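Local coordinates for protein probable porin (Pseudomonas aeruginosa, PDB 4FT6) that probably forms a porin channel that lets small molecules pass through the outer membrane of the bacterium, at residues 22-27 / 128-133; 292-297 / 380-385; 309-314 / 323-328; 345-350 / 367-372. All blocks are in the same frame, centred on the assembly; numbering follows the deposited sequence.

Overall arrangement
All four contacts belong to one antiparallel beta-barrel of the OprD family. Interactions 3 and 4 are strand pairings in the barrel wall. Interactions 1 and 2 join loops inside the barrel to that wall. Around the barrel the strands run 304-313, 322-334, 342-354, 364-374, 380-392 and 14-28, so the first and last strands close the ring where interactions 1 and 2 sit. In sequence, interaction 1 comes first. Interactions 3 and 4 then follow between the two segments of interaction 2. The centres of interactions 2 and 4 are about 6 Å apart, those of 1 and 3 about 21 Å. Interactions 1 and 2 thus tie loops that probably narrow the pore to this wall.

Interaction 1 (22-27 / 128-133); sequences LYFNRD and DGRLLP
Leu22 and Leu131 mark the closest backbone approach, with CA atoms 6.6 Å apart, where strand 22-27 passes loop 128-133 without a hydrogen bond between them. Leu22, Phe24 and Arg26 all project from the strand toward the loop. With CG anti to the backbone N (chi1 -174°), Leu22 lays its CD2 methyl against the carbonyl O of Arg130 at 3.5 Å. Further back on the same side chain, CB meets CD1 of Leu131 at 4.0 Å. Phe24 meets the flat end of Arg130. Ring atom CE2 sits over the centre of the guanidinium, 3.5 Å from CZ of Arg130. The two planes are 29° apart, so the ring leans over the guanidinium with its CE2-CZ side. This is a loop folded into an OprD-family barrel. Strand 14-28 is wall, and the loop between strands 124-125 and 135-137 runs along its inner surface. Such inward loops narrow the pore in relatives, and this one is consistent with that role. Two carbonyls hold the guanidinium of Arg130. NH1 donates to O of Gly129 at 2.8 Å, leaving in the guanidinium plane but reaching the oxygen from above the carbonyl plane. NE donates to the carbonyl O of Ser81. Arg26 comes up at about a right angle to Arg130, with its NH2 3.7 Å from NH2 of Arg130. The two like charges would repel, but Glu382 forms a salt bridge with NH2 of Arg26 and probably offsets part of that cost.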
# COMPACT_ATOMS: atom_id res chain seq x y z
N LEU A 22 0.62 -17.55 3.61
CA LEU A 22 -0.22 -16.62 4.37
C LEU A 22 -1.44 -17.30 4.97
O LEU A 22 -2.21 -17.95 4.25
CB LEU A 22 -0.67 -15.47 3.47
CG LEU A 22 -1.43 -14.32 4.12
CD1 LEU A 22 -0.72 -13.92 5.38
CD2 LEU A 22 -1.48 -13.14 3.15
N TYR A 23 -1.60 -17.15 6.28
CA TYR A 23 -2.82 -17.56 6.96
C TYR A 23 -3.53 -16.29 7.40
O TYR A 23 -2.95 -15.46 8.10
CB TYR A 23 -2.51 -18.46 8.17
CG TYR A 23 -3.73 -18.70 9.04
CD1 TYR A 23 -4.66 -19.67 8.72
CD2 TYR A 23 -3.96 -17.93 10.16
CE1 TYR A 23 -5.78 -19.88 9.50
CE2 TYR A 23 -5.09 -18.12 10.95
CZ TYR A 23 -5.99 -19.10 10.62
OH TYR A 23 -7.10 -19.30 11.40
N PHE A 24 -4.79 -16.14 7.01
CA PHE A 24 -5.55 -14.92 7.29
C PHE A 24 -6.85 -15.30 7.97
O PHE A 24 -7.55 -16.19 7.51
CB PHE A 24 -5.86 -14.21 5.98
CG PHE A 24 -6.61 -12.91 6.15
CD1 PHE A 24 -8.00 -12.89 6.28
CD2 PHE A 24 -5.94 -11.70 6.13
CE1 PHE A 24 -8.69 -11.69 6.42
CE2 PHE A 24 -6.63 -10.49 6.26
CZ PHE A 24 -8.01 -10.49 6.41
N ASN A 25 -7.17 -14.61 9.06
CA ASN A 25 -8.37 -14.93 9.82
C ASN A 25 -8.99 -13.66 10.39
O ASN A 25 -8.56 -13.15 11.43
CB ASN A 25 -8.03 -15.93 10.93
CG ASN A 25 -9.27 -16.59 11.53
OD1 ASN A 25 -10.31 -15.95 11.70
ND2 ASN A 25 -9.16 -17.88 11.84
N ARG A 26 -9.98 -13.14 9.68
CA ARG A 26 -10.72 -11.98 10.15
C ARG A 26 -12.00 -12.48 10.80
O ARG A 26 -12.85 -13.07 10.13
CB ARG A 26 -11.08 -11.04 9.01
CG ARG A 26 -12.07 -9.94 9.40
CD ARG A 26 -12.15 -8.85 8.34
NE ARG A 26 -10.86 -8.19 8.13
CZ ARG A 26 -10.61 -7.29 7.19
NH1 ARG A 26 -11.58 -6.94 6.35
NH2 ARG A 26 -9.41 -6.74 7.07
N ASP A 27 -12.12 -12.23 12.10
CA ASP A 27 -13.27 -12.69 12.85
C ASP A 27 -14.25 -11.55 13.15
O ASP A 27 -13.91 -10.60 13.85
CB ASP A 27 -12.82 -13.38 14.14
CG ASP A 27 -13.98 -13.81 15.01
OD1 ASP A 27 -15.08 -14.05 14.48
OD2 ASP A 27 -13.78 -13.90 16.24
N ASP A 128 -0.24 -4.10 -1.23
CA ASP A 128 0.42 -5.39 -1.00
C ASP A 128 -0.01 -6.03 0.33
O ASP A 128 0.79 -6.65 1.04
CB ASP A 128 1.95 -5.28 -1.09
CG ASP A 128 2.63 -6.65 -1.07
OD1 ASP A 128 1.98 -7.64 -1.49
OD2 ASP A 128 3.79 -6.75 -0.60
N GLY A 129 -1.29 -5.89 0.67
CA GLY A 129 -1.78 -6.36 1.96
C GLY A 129 -2.35 -7.77 2.01
O GLY A 129 -3.02 -8.11 2.98
N ARG A 130 -2.11 -8.60 0.99
CA ARG A 130 -2.53 -10.00 1.02
C ARG A 130 -1.47 -10.93 0.43
O ARG A 130 -0.29 -10.86 0.78
CB ARG A 130 -3.85 -10.19 0.28
CG ARG A 130 -5.07 -9.51 0.87
CD ARG A 130 -5.42 -10.07 2.25
NE ARG A 130 -6.68 -9.52 2.75
CZ ARG A 130 -6.77 -8.40 3.46
NH1 ARG A 130 -5.67 -7.73 3.75
NH2 ARG A 130 -7.95 -7.95 3.88
N LEU A 131 -1.90 -11.81 -0.47
CA LEU A 131 -1.02 -12.83 -1.02
C LEU A 131 -0.10 -12.30 -2.13
O LEU A 131 1.10 -12.58 -2.15
CB LEU A 131 -1.85 -14.01 -1.53
CG LEU A 131 -1.10 -15.33 -1.80
CD1 LEU A 131 -0.67 -15.99 -0.49
CD2 LEU A 131 -1.93 -16.29 -2.63
N LEU A 132 -0.68 -11.55 -3.05
CA LEU A 132 0.01 -11.13 -4.26
C LEU A 132 -0.29 -9.64 -4.50
O LEU A 132 -1.39 -9.17 -4.18
CB LEU A 132 -0.49 -11.98 -5.42
CG LEU A 132 -0.11 -13.46 -5.41
CD1 LEU A 132 -0.90 -14.24 -6.47
CD2 LEU A 132 1.38 -13.60 -5.68
N PRO A 133 0.69 -8.90 -5.05
CA PRO A 133 0.57 -7.44 -5.22
C PRO A 133 -0.48 -7.03 -6.25
O PRO A 133 -0.63 -7.67 -7.30
CB PRO A 133 1.94 -7.04 -5.77
CG PRO A 133 2.42 -8.28 -6.50
CD PRO A 133 1.95 -9.41 -5.61

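Interaction 2 (292-297 / 380-385); sequences DIQVRN and VDENRL. With C8E ((hydroxyethyloxy)tri(ethyloxy)octane), chain C.
Gln294 and Glu382 carry the polar part of this contact between loop 292-297 and strand 380-385. Gln294 has CG anti to its backbone N (chi1 -164°) and stays extended beyond CG. That shape carries the amide from the loop to the wall. NE2 donates to OE1 of Glu382 at 3.1 Å. The bond is fairly straight, 162° at the hydrogen, although the position of OE1 is less certain than most. Glu382 is extended too and points inward at the loop. The amide and carboxylate planes are 58° apart, so the two groups meet turned against each other. Arg384 lies next to Glu382, close to the same amide. Its chain bends at chi2 and chi3 but still reaches toward the loop, with the guanidinium turned so that one face meets Gln294. CG of Gln294 rests there, off toward the rim. NE2 of Gln294 also lies 3.8 Å from CG of Arg384. The two side chains run past each other in opposite directions. Val295 supplies the apolar part. Its CG2 meets CG2 of Val380 at 4.0 Å, and its CB lies 4.1 Å from OE2 of Glu382. Within the loop, Ile293 N bonds to O of Arg296 and closes a tight turn with Gln294 and Val295 at its tip. The loop links strands 264-274 and 304-313 and reaches across the lumen side of strands 342-354 and 364-374. Its backbone N atoms of Gln294 and Val295 bond to Asp348 and Glu346 there, while strand 380-392 runs between 364-374 and 14-28.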
# COMPACT_ATOMS: atom_id res chain seq x y z
N ASP A 292 -3.67 4.72 8.02
CA ASP A 292 -4.02 3.65 7.09
C ASP A 292 -3.38 2.40 7.65
O ASP A 292 -2.23 2.07 7.34
CB ASP A 292 -3.52 3.92 5.67
CG ASP A 292 -4.07 2.94 4.66
OD1 ASP A 292 -4.43 1.79 5.06
OD2 ASP A 292 -4.15 3.30 3.47
N ILE A 293 -4.11 1.71 8.52
CA ILE A 293 -3.51 0.63 9.28
C ILE A 293 -4.16 -0.71 8.95
O ILE A 293 -4.75 -0.85 7.88
CB ILE A 293 -3.47 0.95 10.80
CG1 ILE A 293 -4.89 1.10 11.35
CG2 ILE A 293 -2.67 2.22 11.07
CD1 ILE A 293 -4.93 1.54 12.75
N GLN A 294 -4.06 -1.68 9.85
CA GLN A 294 -4.29 -3.08 9.48
C GLN A 294 -5.65 -3.39 8.84
O GLN A 294 -5.70 -4.01 7.80
CB GLN A 294 -4.00 -4.02 10.66
CG GLN A 294 -3.85 -5.48 10.25
CD GLN A 294 -3.44 -6.38 11.40
OE1 GLN A 294 -2.78 -5.93 12.34
NE2 GLN A 294 -3.84 -7.65 11.33
N VAL A 295 -6.75 -2.94 9.46
CA VAL A 295 -8.08 -3.30 8.97
C VAL A 295 -8.90 -2.10 8.49
O VAL A 295 -9.79 -2.24 7.64
CB VAL A 295 -8.90 -4.11 10.02
CG1 VAL A 295 -8.02 -4.51 11.21
CG2 VAL A 295 -10.12 -3.34 10.47
N ARG A 296 -8.59 -0.93 9.03
CA ARG A 296 -9.33 0.29 8.73
C ARG A 296 -8.35 1.46 8.51
O ARG A 296 -7.22 1.44 9.04
CB ARG A 296 -10.29 0.59 9.88
CG ARG A 296 -11.26 1.72 9.62
CD ARG A 296 -12.19 1.92 10.78
NE ARG A 296 -12.61 3.32 10.85
CZ ARG A 296 -13.51 3.86 10.04
NH1 ARG A 296 -14.07 3.13 9.09
NH2 ARG A 296 -13.83 5.14 10.17
N ASN A 297 -8.76 2.46 7.73
CA ASN A 297 -7.87 3.58 7.41
C ASN A 297 -8.39 4.96 7.87
O ASN A 297 -7.77 6.00 7.62
CB ASN A 297 -7.48 3.56 5.92
CG ASN A 297 -8.65 3.85 5.01
OD1 ASN A 297 -9.77 4.09 5.48
ND2 ASN A 297 -8.41 3.85 3.71
N VAL A 380 -14.16 -6.14 14.38
CA VAL A 380 -13.39 -7.33 13.99
C VAL A 380 -12.17 -7.61 14.88
O VAL A 380 -11.65 -6.72 15.55
CB VAL A 380 -12.91 -7.29 12.49
CG1 VAL A 380 -14.01 -6.75 11.58
CG2 VAL A 380 -11.65 -6.47 12.35
N ASP A 381 -11.76 -8.88 14.88
CA ASP A 381 -10.48 -9.30 15.43
C ASP A 381 -9.77 -10.01 14.29
O ASP A 381 -10.34 -10.90 13.67
CB ASP A 381 -10.68 -10.27 16.59
CG ASP A 381 -11.43 -9.64 17.75
OD1 ASP A 381 -11.32 -8.42 17.97
OD2 ASP A 381 -12.14 -10.39 18.45
N GLU A 382 -8.54 -9.61 14.00
CA GLU A 382 -7.88 -10.16 12.82
C GLU A 382 -6.52 -10.70 13.17
O GLU A 382 -5.77 -10.08 13.92
CB GLU A 382 -7.75 -9.09 11.73
CG GLU A 382 -7.49 -9.64 10.35
CD GLU A 382 -7.20 -8.54 9.36
OE1 GLU A 382 -6.01 -8.26 9.13
OE2 GLU A 382 -8.15 -7.94 8.82
N ASN A 383 -6.21 -11.87 12.62
CA ASN A 383 -4.89 -12.45 12.76
C ASN A 383 -4.36 -12.87 11.41
O ASN A 383 -5.09 -13.43 10.59
CB ASN A 383 -4.94 -13.67 13.66
CG ASN A 383 -4.88 -13.32 15.11
OD1 ASN A 383 -3.79 -13.15 15.67
ND2 ASN A 383 -6.04 -13.21 15.74
N ARG A 384 -3.08 -12.60 11.19
CA ARG A 384 -2.41 -13.13 10.02
C ARG A 384 -1.09 -13.73 10.44
O ARG A 384 -0.37 -13.17 11.28
CB ARG A 384 -2.23 -12.05 8.95
CG ARG A 384 -2.80 -10.69 9.33
CD ARG A 384 -3.73 -10.08 8.28
NE ARG A 384 -3.07 -9.12 7.40
CZ ARG A 384 -3.61 -7.99 6.94
NH1 ARG A 384 -4.85 -7.65 7.27
NH2 ARG A 384 -2.90 -7.19 6.14
N LEU A 385 -0.79 -14.90 9.90
CA LEU A 385 0.54 -15.49 10.01
C LEU A 385 1.17 -15.34 8.64
O LEU A 385 0.54 -15.65 7.62
CB LEU A 385 0.45 -16.98 10.37
CG LEU A 385 0.98 -17.41 11.73
CD1 LEU A 385 2.03 -16.43 12.24
CD2 LEU A 385 -0.17 -17.57 12.72
C3 C8E C . -6.92 -25.42 8.82
C4 C8E C . -5.44 -25.57 8.47
C5 C8E C . -4.79 -24.20 8.26
C6 C8E C . -3.54 -24.05 9.13
C7 C8E C . -2.59 -22.98 8.59
C8 C8E C . -1.48 -22.69 9.60
O9 C8E C . -0.25 -22.47 8.94
C10 C8E C . 0.06 -21.10 8.78
C11 C8E C . 1.55 -20.93 8.50
O12 C8E C . 1.88 -19.57 8.30
C13 C8E C . 3.00 -19.18 9.06

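Interaction 3 (309-314 / 323-328); sequences RYDYDF and TAMARY. With C8E ((hydroxyethyloxy)tri(ethyloxy)octane), chain B.
Arg309, Asp311 and Met325 meet on one face of this antiparallel strand pair. The chain of Arg309 is extended from CG to NE and crosses Met325 at about a right angle. CG of Met325 sits over one face of the Arg309 guanidinium, off toward the rim, with NE of Arg309 3.5 Å away. The carboxylate of Asp311 meets the edge of the same guanidinium. NH2 of Arg309 donates to OD2 of Asp311 at 2.7 Å on the syn side. NE of Arg309 also bonds to OD1 of Asp311, though the modelled distance is doubtfully short. Together the two bonds probably fix the guanidinium beside the thioether. Met325 bends at chi2 and chi3, which lays its CE methyl over a face of the Arg327 guanidinium. Arg309 and Arg327 point the same way. Their guanidinium planes are 86° apart, and the two NH1 atoms of Arg309 and Arg327 stand 3.9 Å apart. Arg327 finds its counter-charge in Asp348 on the next strand. The other face carries Tyr310, Tyr312, Ala324 and Ala326. Ala324 CB meets the edge of the Phe314 ring, 3.8 Å from CE1 of Phe314. A bound detergent chain lies over one face of the Tyr312 ring, its C4 3.5 Å from CE2 of Tyr312. Four backbone bonds join the hydrogen-bonded pairs Tyr310-Ala326 and Tyr312-Ala324. Tyr310 N to Ala326 O is 2.7 Å. This is a hairpin of a porin barrel wall, with aromatic and small residues on the detergent side and charged residues on the channel side.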
# COMPACT_ATOMS: atom_id res chain seq x y z
N ARG A 309 2.07 5.16 18.56
CA ARG A 309 2.70 3.95 18.07
C ARG A 309 3.99 3.70 18.80
O ARG A 309 4.72 4.64 19.12
CB ARG A 309 2.97 4.04 16.57
CG ARG A 309 3.59 2.79 16.00
CD ARG A 309 3.95 2.96 14.55
NE ARG A 309 5.09 2.13 14.19
CZ ARG A 309 5.28 1.62 12.98
NH1 ARG A 309 4.40 1.86 12.03
NH2 ARG A 309 6.35 0.86 12.75
N TYR A 310 4.26 2.43 19.08
CA TYR A 310 5.48 2.06 19.76
C TYR A 310 6.17 1.01 18.94
O TYR A 310 5.51 0.10 18.42
CB TYR A 310 5.20 1.52 21.17
CG TYR A 310 6.45 0.98 21.82
CD1 TYR A 310 7.37 1.83 22.39
CD2 TYR A 310 6.74 -0.37 21.82
CE1 TYR A 310 8.53 1.35 22.97
CE2 TYR A 310 7.89 -0.86 22.40
CZ TYR A 310 8.79 0.01 22.97
OH TYR A 310 9.95 -0.47 23.53
N ASP A 311 7.49 1.11 18.83
CA ASP A 311 8.27 0.12 18.10
C ASP A 311 9.43 -0.31 18.98
O ASP A 311 9.93 0.48 19.78
CB ASP A 311 8.82 0.71 16.79
CG ASP A 311 7.79 0.77 15.69
OD1 ASP A 311 7.01 1.74 15.68
OD2 ASP A 311 7.74 -0.14 14.85
N TYR A 312 9.86 -1.55 18.83
CA TYR A 312 11.13 -1.96 19.43
C TYR A 312 11.87 -2.89 18.50
O TYR A 312 11.27 -3.81 17.92
CB TYR A 312 10.95 -2.61 20.81
CG TYR A 312 12.28 -2.86 21.52
CD1 TYR A 312 13.08 -1.80 21.91
CD2 TYR A 312 12.71 -4.14 21.81
CE1 TYR A 312 14.28 -2.00 22.56
CE2 TYR A 312 13.91 -4.36 22.46
CZ TYR A 312 14.70 -3.29 22.84
OH TYR A 312 15.90 -3.50 23.50
N ASP A 313 13.17 -2.65 18.38
CA ASP A 313 14.06 -3.45 17.54
C ASP A 313 14.91 -4.27 18.49
O ASP A 313 15.79 -3.73 19.17
CB ASP A 313 14.94 -2.52 16.70
CG ASP A 313 15.72 -3.25 15.64
OD1 ASP A 313 16.06 -4.43 15.84
OD2 ASP A 313 16.02 -2.63 14.59
N PHE A 314 14.66 -5.58 18.55
CA PHE A 314 15.29 -6.42 19.57
C PHE A 314 16.77 -6.68 19.35
O PHE A 314 17.35 -7.54 20.02
CB PHE A 314 14.53 -7.74 19.73
CG PHE A 314 13.29 -7.63 20.59
CD1 PHE A 314 12.09 -7.14 20.07
CD2 PHE A 314 13.33 -8.02 21.92
CE1 PHE A 314 10.96 -7.04 20.87
CE2 PHE A 314 12.20 -7.93 22.72
CZ PHE A 314 11.02 -7.44 22.20
N THR A 323 11.65 -7.93 15.68
CA THR A 323 11.06 -6.61 15.93
C THR A 323 9.62 -6.72 16.40
O THR A 323 8.93 -7.71 16.12
CB THR A 323 11.10 -5.68 14.72
OG1 THR A 323 10.39 -6.28 13.63
CG2 THR A 323 12.53 -5.37 14.32
N ALA A 324 9.17 -5.69 17.12
CA ALA A 324 7.82 -5.65 17.65
C ALA A 324 7.27 -4.24 17.49
O ALA A 324 8.00 -3.26 17.58
CB ALA A 324 7.80 -6.06 19.10
N MET A 325 5.96 -4.15 17.26
CA MET A 325 5.31 -2.87 17.05
C MET A 325 3.89 -2.95 17.60
O MET A 325 3.20 -3.95 17.42
CB MET A 325 5.27 -2.57 15.54
CG MET A 325 4.70 -1.20 15.13
SD MET A 325 2.89 -1.05 15.18
CE MET A 325 2.39 -2.09 13.81
N ALA A 326 3.45 -1.88 18.26
CA ALA A 326 2.06 -1.78 18.69
C ALA A 326 1.57 -0.37 18.42
O ALA A 326 2.31 0.59 18.62
CB ALA A 326 1.91 -2.13 20.18
N ARG A 327 0.33 -0.24 17.97
CA ARG A 327 -0.25 1.08 17.78
C ARG A 327 -1.73 1.14 18.14
O ARG A 327 -2.46 0.14 18.06
CB ARG A 327 -0.01 1.56 16.36
CG ARG A 327 -0.46 0.55 15.34
CD ARG A 327 -0.07 0.98 13.96
NE ARG A 327 -0.41 -0.06 13.00
CZ ARG A 327 -0.01 -0.09 11.74
NH1 ARG A 327 0.76 0.87 11.26
NH2 ARG A 327 -0.39 -1.09 10.97
N TYR A 328 -2.17 2.32 18.54
CA TYR A 328 -3.56 2.55 18.87
C TYR A 328 -4.06 3.75 18.06
O TYR A 328 -3.45 4.82 18.06
CB TYR A 328 -3.70 2.82 20.36
CG TYR A 328 -5.11 3.10 20.83
CD1 TYR A 328 -5.97 2.07 21.15
CD2 TYR A 328 -5.57 4.40 20.96
CE1 TYR A 328 -7.28 2.33 21.59
CE2 TYR A 328 -6.86 4.67 21.40
CZ TYR A 328 -7.71 3.64 21.72
OH TYR A 328 -9.00 3.92 22.15
C1 C8E B . 8.58 -4.14 24.16
C2 C8E B . 10.02 -4.57 24.46
C3 C8E B . 10.81 -3.51 25.22
C4 C8E B . 12.24 -3.96 25.52
C5 C8E B . 12.92 -3.05 26.53
C6 C8E B . 14.30 -3.53 26.97
C7 C8E B . 15.00 -2.51 27.88
C8 C8E B . 15.62 -1.37 27.08
O9 C8E B . 15.81 -0.20 27.85
C10 C8E B . 17.18 0.08 28.03

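Interaction 4 (345-350 / 367-372); sequences WERDVD and WRNAML. With C8E ((hydroxyethyloxy)tri(ethyloxy)octane), chain E.
The pairs from Glu346-Leu372 to Asp350-Arg368 form the body of a beta hairpin in the barrel wall, strands 342-354 and 364-374. Backbone bonds link Arg347 with Met371 and Val349 with Asn369; Val349 N to Asn369 O is 2.7 Å. On the detergent side, Arg347 bends at chi2 and chi3, which turns its guanidinium along the wall. CG of Met371 lies over one face, 4.1 Å from CZ of Arg347, and CG2 of Val349 covers the opposite face. NH2 of Arg347 bonds to OD1 of Asn369, though the distance is doubtfully short. Detergent C6 touches NH1 of Arg347 at 3.5 Å. At one end CB of Asn369 sits over a face of the Trp367 indole; at the other, Trp345 CZ3 packs on Met371 CB at 4.1 Å. On the channel side, Asp350 and Arg368 lie side by side. OD2 of Asp350 forms a salt bridge with NE of Arg368 at 3.3 Å, and OD1 pairs with Arg366. Asp348 OD1 lies against Ala370 CB; OD2 of Asp348 forms a salt bridge with Arg327 of strand 322-334, which flanks strand 342-354. Strand 380-392 borders strand 364-374; its Asn383 accepts bonds from Trp367 and Asn369.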
# COMPACT_ATOMS: atom_id res chain seq x y z
N TRP A 345 -12.04 2.65 17.22
CA TRP A 345 -10.65 2.55 17.63
C TRP A 345 -10.08 1.22 17.19
O TRP A 345 -10.78 0.20 17.22
CB TRP A 345 -10.48 2.78 19.15
CG TRP A 345 -11.11 1.71 20.06
CD1 TRP A 345 -12.26 1.83 20.77
CD2 TRP A 345 -10.59 0.40 20.35
NE1 TRP A 345 -12.50 0.68 21.49
CE2 TRP A 345 -11.49 -0.22 21.24
CE3 TRP A 345 -9.45 -0.31 19.94
CZ2 TRP A 345 -11.29 -1.52 21.74
CZ3 TRP A 345 -9.26 -1.60 20.41
CH2 TRP A 345 -10.18 -2.19 21.31
N GLU A 346 -8.82 1.23 16.77
CA GLU A 346 -8.15 0.02 16.34
C GLU A 346 -6.83 -0.10 17.08
O GLU A 346 -6.14 0.90 17.29
CB GLU A 346 -7.93 -0.00 14.82
CG GLU A 346 -7.16 -1.22 14.30
CD GLU A 346 -7.05 -1.27 12.77
OE1 GLU A 346 -7.92 -0.70 12.07
OE2 GLU A 346 -6.09 -1.90 12.26
N ARG A 347 -6.50 -1.33 17.47
CA ARG A 347 -5.27 -1.62 18.20
C ARG A 347 -4.57 -2.72 17.42
O ARG A 347 -5.09 -3.83 17.32
CB ARG A 347 -5.62 -2.12 19.62
CG ARG A 347 -4.42 -2.54 20.45
CD ARG A 347 -4.51 -3.98 20.90
NE ARG A 347 -4.36 -4.89 19.77
CZ ARG A 347 -4.32 -6.21 19.85
NH1 ARG A 347 -4.42 -6.82 21.02
NH2 ARG A 347 -4.18 -6.92 18.75
N ASP A 348 -3.40 -2.40 16.86
CA ASP A 348 -2.65 -3.36 16.05
C ASP A 348 -1.44 -3.83 16.83
O ASP A 348 -0.90 -3.08 17.63
CB ASP A 348 -2.14 -2.70 14.76
CG ASP A 348 -3.26 -2.36 13.79
OD1 ASP A 348 -4.41 -2.78 14.02
OD2 ASP A 348 -2.96 -1.67 12.78
N VAL A 349 -0.99 -5.05 16.58
CA VAL A 349 0.25 -5.57 17.15
C VAL A 349 1.02 -6.36 16.12
O VAL A 349 0.48 -7.27 15.49
CB VAL A 349 -0.00 -6.45 18.39
CG1 VAL A 349 1.27 -7.22 18.75
CG2 VAL A 349 -0.46 -5.61 19.56
N ASP A 350 2.28 -6.00 15.93
CA ASP A 350 3.10 -6.60 14.89
C ASP A 350 4.33 -7.21 15.54
O ASP A 350 5.06 -6.53 16.26
CB ASP A 350 3.55 -5.52 13.91
CG ASP A 350 3.49 -5.98 12.46
OD1 ASP A 350 4.47 -6.61 11.97
OD2 ASP A 350 2.47 -5.70 11.80
N TRP A 367 3.72 -12.10 12.59
CA TRP A 367 2.35 -12.24 13.05
C TRP A 367 1.72 -10.85 13.21
O TRP A 367 2.31 -9.96 13.83
CB TRP A 367 2.34 -13.03 14.36
CG TRP A 367 1.06 -12.98 15.13
CD1 TRP A 367 -0.20 -13.27 14.67
CD2 TRP A 367 0.91 -12.66 16.53
NE1 TRP A 367 -1.12 -13.13 15.70
CE2 TRP A 367 -0.46 -12.75 16.84
CE3 TRP A 367 1.81 -12.29 17.53
CZ2 TRP A 367 -0.95 -12.49 18.12
CZ3 TRP A 367 1.32 -12.03 18.80
CH2 TRP A 367 -0.05 -12.13 19.09
N ARG A 368 0.55 -10.66 12.63
CA ARG A 368 -0.14 -9.38 12.77
C ARG A 368 -1.51 -9.58 13.39
O ARG A 368 -2.33 -10.37 12.90
CB ARG A 368 -0.26 -8.67 11.43
CG ARG A 368 1.08 -8.58 10.70
CD ARG A 368 0.95 -7.93 9.34
NE ARG A 368 0.31 -6.62 9.44
CZ ARG A 368 -0.00 -5.84 8.40
NH1 ARG A 368 0.26 -6.23 7.16
NH2 ARG A 368 -0.59 -4.68 8.63
N ASN A 369 -1.74 -8.85 14.48
CA ASN A 369 -2.98 -8.98 15.25
C ASN A 369 -3.67 -7.63 15.38
O ASN A 369 -3.01 -6.62 15.66
CB ASN A 369 -2.66 -9.54 16.64
CG ASN A 369 -3.90 -9.92 17.39
OD1 ASN A 369 -4.55 -9.08 18.02
ND2 ASN A 369 -4.26 -11.20 17.34
N ALA A 370 -4.98 -7.58 15.18
CA ALA A 370 -5.71 -6.31 15.27
C ALA A 370 -7.09 -6.45 15.89
O ALA A 370 -7.81 -7.40 15.60
CB ALA A 370 -5.81 -5.65 13.93
N MET A 371 -7.44 -5.48 16.73
CA MET A 371 -8.78 -5.37 17.26
C MET A 371 -9.39 -4.09 16.73
O MET A 371 -8.73 -3.04 16.73
CB MET A 371 -8.76 -5.30 18.80
CG MET A 371 -8.35 -6.57 19.52
SD MET A 371 -8.68 -6.47 21.29
CE MET A 371 -8.22 -8.11 21.84
N LEU A 372 -10.63 -4.15 16.29
CA LEU A 372 -11.34 -2.95 15.87
C LEU A 372 -12.71 -2.95 16.51
O LEU A 372 -13.44 -3.96 16.45
CB LEU A 372 -11.48 -2.91 14.35
CG LEU A 372 -12.40 -1.79 13.86
CD1 LEU A 372 -11.69 -0.46 13.99
CD2 LEU A 372 -12.85 -2.03 12.43
C1 C8E E . -6.84 -10.76 23.62
C2 C8E E . -5.45 -10.16 23.47
C3 C8E E . -4.93 -10.31 22.04
C4 C8E E . -3.81 -11.34 21.95
C5 C8E E . -2.47 -10.73 21.53
C6 C8E E . -2.25 -9.35 22.13
C7 C8E E . -0.81 -8.85 21.98
C8 C8E E . 0.25 -9.85 22.43
O9 C8E E . 1.52 -9.44 21.96
C10 C8E E . 2.40 -8.99 22.97
C11 C8E E . 3.77 -8.64 22.39
O12 C8E E . 3.71 -7.43 21.66
C13 C8E E . 4.51 -6.40 22.21